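Local coordinates for protein tRNA (guanine-N(1)-)-methyltransferase (Corynebacterium diphtheriae, PDB 7KFF) that probably methylates N1 of guanine 37 in tRNA, with S-adenosylmethionine as methyl donor, and is bound here to the product S-adenosyl-L-homocysteine, at residues Phe148-Ser157 against Ile206-Ile214. Residues are numbered along the deposited sequence; the frame is centred on the assembly and turned at random.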
ATOM      1  N   PHE A 148       2.496  -8.403  -2.651  1.00 13.46           N
ATOM      2  CA  PHE A 148       1.050  -8.585  -2.617  1.00 12.72           C
ATOM      3  C   PHE A 148       0.479  -8.405  -4.020  1.00 13.53           C
ATOM      4  O   PHE A 148       0.747  -7.399  -4.693  1.00 15.47           O
ATOM      5  CB  PHE A 148       0.451  -7.524  -1.678  1.00 13.05           C
ATOM      6  CG  PHE A 148      -1.036  -7.650  -1.439  1.00 12.47           C
ATOM      7  CD1 PHE A 148      -1.630  -8.885  -1.188  1.00 13.28           C
ATOM      8  CD2 PHE A 148      -1.842  -6.518  -1.452  1.00 12.69           C
ATOM      9  CE1 PHE A 148      -2.972  -8.987  -0.954  1.00 13.00           C
ATOM     10  CE2 PHE A 148      -3.198  -6.631  -1.221  1.00 13.90           C
ATOM     11  CZ  PHE A 148      -3.755  -7.847  -0.978  1.00 12.89           C
ATOM     12  N   THR A 149      -0.338  -9.365  -4.449  1.00 14.11           N
ATOM     13  CA  THR A 149      -0.945  -9.347  -5.772  1.00 14.62           C
ATOM     14  C   THR A 149      -2.452  -9.522  -5.636  1.00 14.36           C
ATOM     15  O   THR A 149      -2.978  -9.943  -4.603  1.00 14.02           O
ATOM     16  CB  THR A 149      -0.409 -10.481  -6.665  1.00 17.02           C
ATOM     17  OG1 THR A 149      -0.866 -11.721  -6.119  1.00 17.84           O
ATOM     18  CG2 THR A 149       1.104 -10.449  -6.795  1.00 17.61           C
ATOM     19  N   GLN A 150      -3.155  -9.214  -6.716  1.00 14.74           N
ATOM     20  CA  GLN A 150      -4.594  -9.439  -6.728  1.00 14.18           C
ATOM     21  C   GLN A 150      -4.919 -10.922  -6.593  1.00 14.26           C
ATOM     22  O   GLN A 150      -5.958 -11.283  -6.032  1.00 14.60           O
ATOM     23  CB  GLN A 150      -5.240  -8.835  -7.973  1.00 14.46           C
ATOM     24  CG  GLN A 150      -6.750  -8.771  -7.914  1.00 13.94           C
ATOM     25  CD  GLN A 150      -7.277  -7.875  -6.811  1.00 14.82           C
ATOM     26  OE1 GLN A 150      -6.579  -6.967  -6.339  1.00 16.04           O
ATOM     27  NE2 GLN A 150      -8.492  -8.155  -6.351  1.00 16.26           N
ATOM     28  N   GLU A 151      -4.057 -11.794  -7.110  0.50 14.05           N
ATOM     29  CA  GLU A 151      -4.251 -13.224  -6.902  0.50 14.92           C
ATOM     30  C   GLU A 151      -4.183 -13.579  -5.421  0.50 14.74           C
ATOM     31  O   GLU A 151      -4.977 -14.396  -4.937  0.50 14.85           O
ATOM     32  CB  GLU A 151      -3.192 -14.000  -7.681  0.50 17.94           C
ATOM     33  CG  GLU A 151      -3.350 -15.506  -7.655  0.50 24.48           C
ATOM     34  CD  GLU A 151      -2.426 -16.199  -8.640  0.50 32.50           C
ATOM     35  OE1 GLU A 151      -1.205 -16.236  -8.387  0.50 34.66           O
ATOM     36  OE2 GLU A 151      -2.923 -16.695  -9.674  0.50 35.19           O
ATOM     37  N   ASP A 152      -3.232 -12.992  -4.687  1.00 14.41           N
ATOM     38  CA  ASP A 152      -3.200 -13.183  -3.238  1.00 14.26           C
ATOM     39  C   ASP A 152      -4.519 -12.738  -2.616  1.00 13.30           C
ATOM     40  O   ASP A 152      -5.068 -13.417  -1.743  1.00 14.23           O
ATOM     41  CB  ASP A 152      -2.100 -12.341  -2.581  1.00 13.91           C
ATOM     42  CG  ASP A 152      -0.692 -12.808  -2.855  1.00 15.85           C
ATOM     43  OD1 ASP A 152      -0.445 -14.015  -3.014  1.00 17.26           O
ATOM     44  OD2 ASP A 152       0.181 -11.905  -2.874  1.00 15.68           O
ATOM     45  N   ALA A 153      -5.038 -11.580  -3.051  1.00 12.95           N
ATOM     46  CA  ALA A 153      -6.277 -11.080  -2.467  1.00 13.38           C
ATOM     47  C   ALA A 153      -7.412 -12.071  -2.680  1.00 13.82           C
ATOM     48  O   ALA A 153      -8.191 -12.355  -1.763  1.00 14.51           O
ATOM     49  CB  ALA A 153      -6.622  -9.709  -3.046  1.00 14.51           C
ATOM     50  N   ARG A 154      -7.502 -12.637  -3.882  1.00 13.83           N
ATOM     51  CA  ARG A 154      -8.536 -13.634  -4.150  1.00 14.21           C
ATOM     52  C   ARG A 154      -8.344 -14.853  -3.266  1.00 14.63           C
ATOM     53  O   ARG A 154      -9.296 -15.348  -2.668  1.00 14.72           O
ATOM     54  CB  ARG A 154      -8.540 -14.048  -5.627  1.00 15.73           C
ATOM     55  CG  ARG A 154      -9.024 -12.965  -6.565  1.00 15.71           C
ATOM     56  CD  ARG A 154      -9.358 -13.498  -7.934  1.00 16.18           C
ATOM     57  NE  ARG A 154      -8.192 -13.938  -8.696  1.00 16.69           N
ATOM     58  CZ  ARG A 154      -7.402 -13.120  -9.395  1.00 17.97           C
ATOM     59  NH1 ARG A 154      -7.646 -11.820  -9.416  1.00 18.84           N
ATOM     60  NH2 ARG A 154      -6.357 -13.611 -10.042  1.00 20.80           N
ATOM     61  N   ALA A 155      -7.122 -15.385  -3.217  1.00 14.69           N
ATOM     62  CA  ALA A 155      -6.863 -16.542  -2.362  1.00 14.77           C
ATOM     63  C   ALA A 155      -7.274 -16.265  -0.917  1.00 14.31           C
ATOM     64  O   ALA A 155      -7.972 -17.066  -0.281  1.00 15.32           O
ATOM     65  CB  ALA A 155      -5.382 -16.923  -2.414  1.00 15.59           C
ATOM     66  N   TRP A 156      -6.832 -15.131  -0.380  1.00 13.36           N
ATOM     67  CA  TRP A 156      -7.017 -14.866   1.040  1.00 13.71           C
ATOM     68  C   TRP A 156      -8.464 -14.524   1.380  1.00 13.76           C
ATOM     69  O   TRP A 156      -8.853 -14.663   2.540  1.00 14.67           O
ATOM     70  CB  TRP A 156      -6.050 -13.788   1.512  1.00 13.43           C
ATOM     71  CG  TRP A 156      -4.610 -14.216   1.325  1.00 13.55           C
ATOM     72  CD1 TRP A 156      -4.152 -15.493   1.133  1.00 14.93           C
ATOM     73  CD2 TRP A 156      -3.457 -13.365   1.260  1.00 13.61           C
ATOM     74  NE1 TRP A 156      -2.778 -15.488   0.975  1.00 15.31           N
ATOM     75  CE2 TRP A 156      -2.336 -14.191   1.039  1.00 14.67           C
ATOM     76  CE3 TRP A 156      -3.264 -11.986   1.393  1.00 13.70           C
ATOM     77  CZ2 TRP A 156      -1.052 -13.682   0.918  1.00 15.56           C
ATOM     78  CZ3 TRP A 156      -1.978 -11.480   1.281  1.00 14.21           C
ATOM     79  CH2 TRP A 156      -0.889 -12.331   1.031  1.00 14.77           C
ATOM     80  N   SER A 157      -9.269 -14.103   0.398  1.00 13.37           N
ATOM     81  CA  SER A 157     -10.690 -13.883   0.654  1.00 14.70           C
ATOM     82  C   SER A 157     -11.393 -15.161   1.093  1.00 14.96           C
ATOM     83  O   SER A 157     -12.499 -15.085   1.648  1.00 17.03           O
ATOM     84  CB  SER A 157     -11.389 -13.278  -0.580  1.00 14.83           C
ATOM     85  OG  SER A 157     -11.534 -14.195  -1.638  1.00 15.45           O
ATOM     86  N   ILE A 206      -4.073  -4.590   2.881  1.00 12.06           N
ATOM     87  CA  ILE A 206      -4.425  -5.974   2.577  1.00 11.88           C
ATOM     88  C   ILE A 206      -5.871  -6.252   2.969  1.00 12.58           C
ATOM     89  O   ILE A 206      -6.623  -6.906   2.231  1.00 12.64           O
ATOM     90  CB  ILE A 206      -3.430  -6.927   3.260  1.00 12.94           C
ATOM     91  CG1 ILE A 206      -2.034  -6.787   2.638  1.00 13.14           C
ATOM     92  CG2 ILE A 206      -3.924  -8.353   3.160  1.00 14.22           C
ATOM     93  CD1 ILE A 206      -0.909  -7.396   3.474  1.00 15.28           C
ATOM     94  N   ALA A 207      -6.290  -5.730   4.118  1.00 12.66           N
ATOM     95  CA  ALA A 207      -7.663  -5.930   4.558  1.00 13.43           C
ATOM     96  C   ALA A 207      -8.664  -5.364   3.561  1.00 12.93           C
ATOM     97  O   ALA A 207      -9.678  -6.010   3.272  1.00 13.49           O
ATOM     98  CB  ALA A 207      -7.861  -5.353   5.954  1.00 14.17           C
ATOM     99  N   GLU A 208      -8.414  -4.162   3.040  1.00 13.16           N
ATOM    100  CA  GLU A 208      -9.339  -3.613   2.051  1.00 13.31           C
ATOM    101  C   GLU A 208      -9.437  -4.524   0.836  1.00 12.32           C
ATOM    102  O   GLU A 208     -10.538  -4.821   0.352  1.00 13.43           O
ATOM    103  CB  GLU A 208      -8.909  -2.213   1.602  1.00 13.85           C
ATOM    104  CG  GLU A 208      -9.197  -1.112   2.576  1.00 13.46           C
ATOM    105  CD  GLU A 208      -9.474   0.238   1.932  1.00 13.44           C
ATOM    106  OE1 GLU A 208      -9.361   0.392   0.683  1.00 13.78           O
ATOM    107  OE2 GLU A 208      -9.803   1.156   2.703  1.00 14.94           O
ATOM    108  N   ALA A 209      -8.291  -4.945   0.303  1.00 12.59           N
ATOM    109  CA  ALA A 209      -8.267  -5.712  -0.934  1.00 12.78           C
ATOM    110  C   ALA A 209      -8.883  -7.090  -0.765  1.00 13.26           C
ATOM    111  O   ALA A 209      -9.494  -7.616  -1.701  1.00 13.88           O
ATOM    112  CB  ALA A 209      -6.842  -5.818  -1.450  1.00 13.42           C
ATOM    113  N   VAL A 210      -8.732  -7.689   0.413  1.00 13.42           N
ATOM    114  CA  VAL A 210      -9.292  -9.010   0.690  1.00 13.08           C
ATOM    115  C   VAL A 210     -10.775  -8.925   1.024  1.00 14.23           C
ATOM    116  O   VAL A 210     -11.587  -9.667   0.463  1.00 14.47           O
ATOM    117  CB  VAL A 210      -8.499  -9.672   1.833  1.00 13.86           C
ATOM    118  CG1 VAL A 210      -9.166 -10.953   2.307  1.00 14.85           C
ATOM    119  CG2 VAL A 210      -7.064  -9.944   1.370  1.00 14.15           C
ATOM    120  N   VAL A 211     -11.146  -8.055   1.965  1.00 14.27           N
ATOM    121  CA  VAL A 211     -12.525  -8.059   2.451  1.00 14.87           C
ATOM    122  C   VAL A 211     -13.493  -7.619   1.365  1.00 14.23           C
ATOM    123  O   VAL A 211     -14.641  -8.077   1.340  1.00 15.99           O
ATOM    124  CB  VAL A 211     -12.636  -7.231   3.748  1.00 16.22           C
ATOM    125  CG1 VAL A 211     -14.093  -7.064   4.162  1.00 18.28           C
ATOM    126  CG2 VAL A 211     -11.805  -7.877   4.877  1.00 16.87           C
ATOM    127  N   ARG A 212     -13.069  -6.743   0.461  1.00 14.30           N
ATOM    128  CA  ARG A 212     -13.983  -6.330  -0.598  1.00 15.43           C
ATOM    129  C   ARG A 212     -14.358  -7.474  -1.535  1.00 15.58           C
ATOM    130  O   ARG A 212     -15.309  -7.323  -2.310  1.00 17.88           O
ATOM    131  CB  ARG A 212     -13.436  -5.162  -1.400  1.00 16.06           C
ATOM    132  CG  ARG A 212     -12.268  -5.500  -2.273  1.00 16.27           C
ATOM    133  CD  ARG A 212     -11.733  -4.285  -3.038  1.00 17.82           C
ATOM    134  NE  ARG A 212     -12.564  -3.813  -4.146  1.00 18.11           N
ATOM    135  CZ  ARG A 212     -12.576  -4.339  -5.370  1.00 17.95           C
ATOM    136  NH1 ARG A 212     -11.850  -5.394  -5.665  1.00 17.03           N
ATOM    137  NH2 ARG A 212     -13.331  -3.796  -6.301  1.00 21.05           N
ATOM    138  N   LEU A 213     -13.657  -8.596  -1.485  1.00 15.15           N
ATOM    139  CA  LEU A 213     -13.972  -9.771  -2.288  1.00 15.35           C
ATOM    140  C   LEU A 213     -14.901 -10.747  -1.575  1.00 17.16           C
ATOM    141  O   LEU A 213     -15.264 -11.778  -2.159  1.00 20.72           O
ATOM    142  CB  LEU A 213     -12.687 -10.467  -2.723  1.00 15.31           C
ATOM    143  CG  LEU A 213     -11.747  -9.602  -3.529  1.00 15.54           C
ATOM    144  CD1 LEU A 213     -10.464 -10.346  -3.825  1.00 16.06           C
ATOM    145  CD2 LEU A 213     -12.386  -9.074  -4.817  1.00 17.72           C
ATOM    146  N   ILE A 214     -15.300 -10.449  -0.343  1.00 17.46           N
ATOM    147  CA  ILE A 214     -16.283 -11.280   0.356  1.00 18.83           C
ATOM    148  C   ILE A 214     -17.672 -10.903  -0.146  1.00 20.61           C
ATOM    149  O   ILE A 214     -18.043  -9.718  -0.084  1.00 20.46           O
ATOM    150  CB  ILE A 214     -16.179 -11.072   1.870  1.00 20.00           C
ATOM    151  CG1 ILE A 214     -14.794 -11.495   2.364  1.00 20.74           C
ATOM    152  CG2 ILE A 214     -17.291 -11.830   2.598  1.00 21.26           C
ATOM    153  CD1 ILE A 214     -14.579 -11.297   3.832  1.00 22.60           C
TER
HETATM  154  O   HOH W   1      -9.545  -6.461  -4.198  1.00 14.21           O
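Phe148, just ahead of helix 150-156, packs with Ala153, Trp156 and Ser157 against Ile206, Ala209, Val210 and Leu213. The axes of helices 150-156 and 206-211 come within 8.4 Å and cross at -65°. The approach is consistent with the small side chains here: Ala153 CB lies 4.2 Å from Ala209 CB. Ile206 CG1 sits over the centre of one face of the Phe148 ring, 4.0 Å from its centroid and 8° off the ring normal, in a CH-pi contact. Ala209 CB meets the ring edge in plane, 3.7 Å from Phe148 CZ.

CG1 of Ile206 lies anti to the carbonyl carbon (chi1 -67°) and CG2 anti to the backbone N. This sends CG1 to Phe148 and CG2 to the Trp156 edge, with Ile206 CG2 4.1 Å from Trp156 CE3. Val210 also splits: CG2 packs on Trp156 CB and CG1 on the Ser157 backbone. Leu213 CD1 touches the Ala153 carbonyl, and Leu213 CB lies 3.8 Å from Ser157 CB.

A water accepts from Gln150 NE2 and Arg212 NH1 and donates to Ala209 O, 2.8 Å from the water oxygen. Gln150 OE1 bonds to Val195 N of the second subunit, and Arg212 NH2 forms a salt bridge with Asp227. Thr149 and Asp152 form a capping box: Asp152 N donates to Thr149 OG1 at 3.0 Å, and Thr149 N donates back to Asp152 OD2 from above the carboxylate plane. Asp152 OD2 also forms a salt bridge with Arg187 NH1.

Phe148 and Ile206 rest on Val189 of the parallel sheet. This is a helix-on-sheet layer of the knotted SPOUT methyltransferase fold, one edge of which forms part of the dimer interface, with Arg212 near bound S-adenosyl-L-homocysteine.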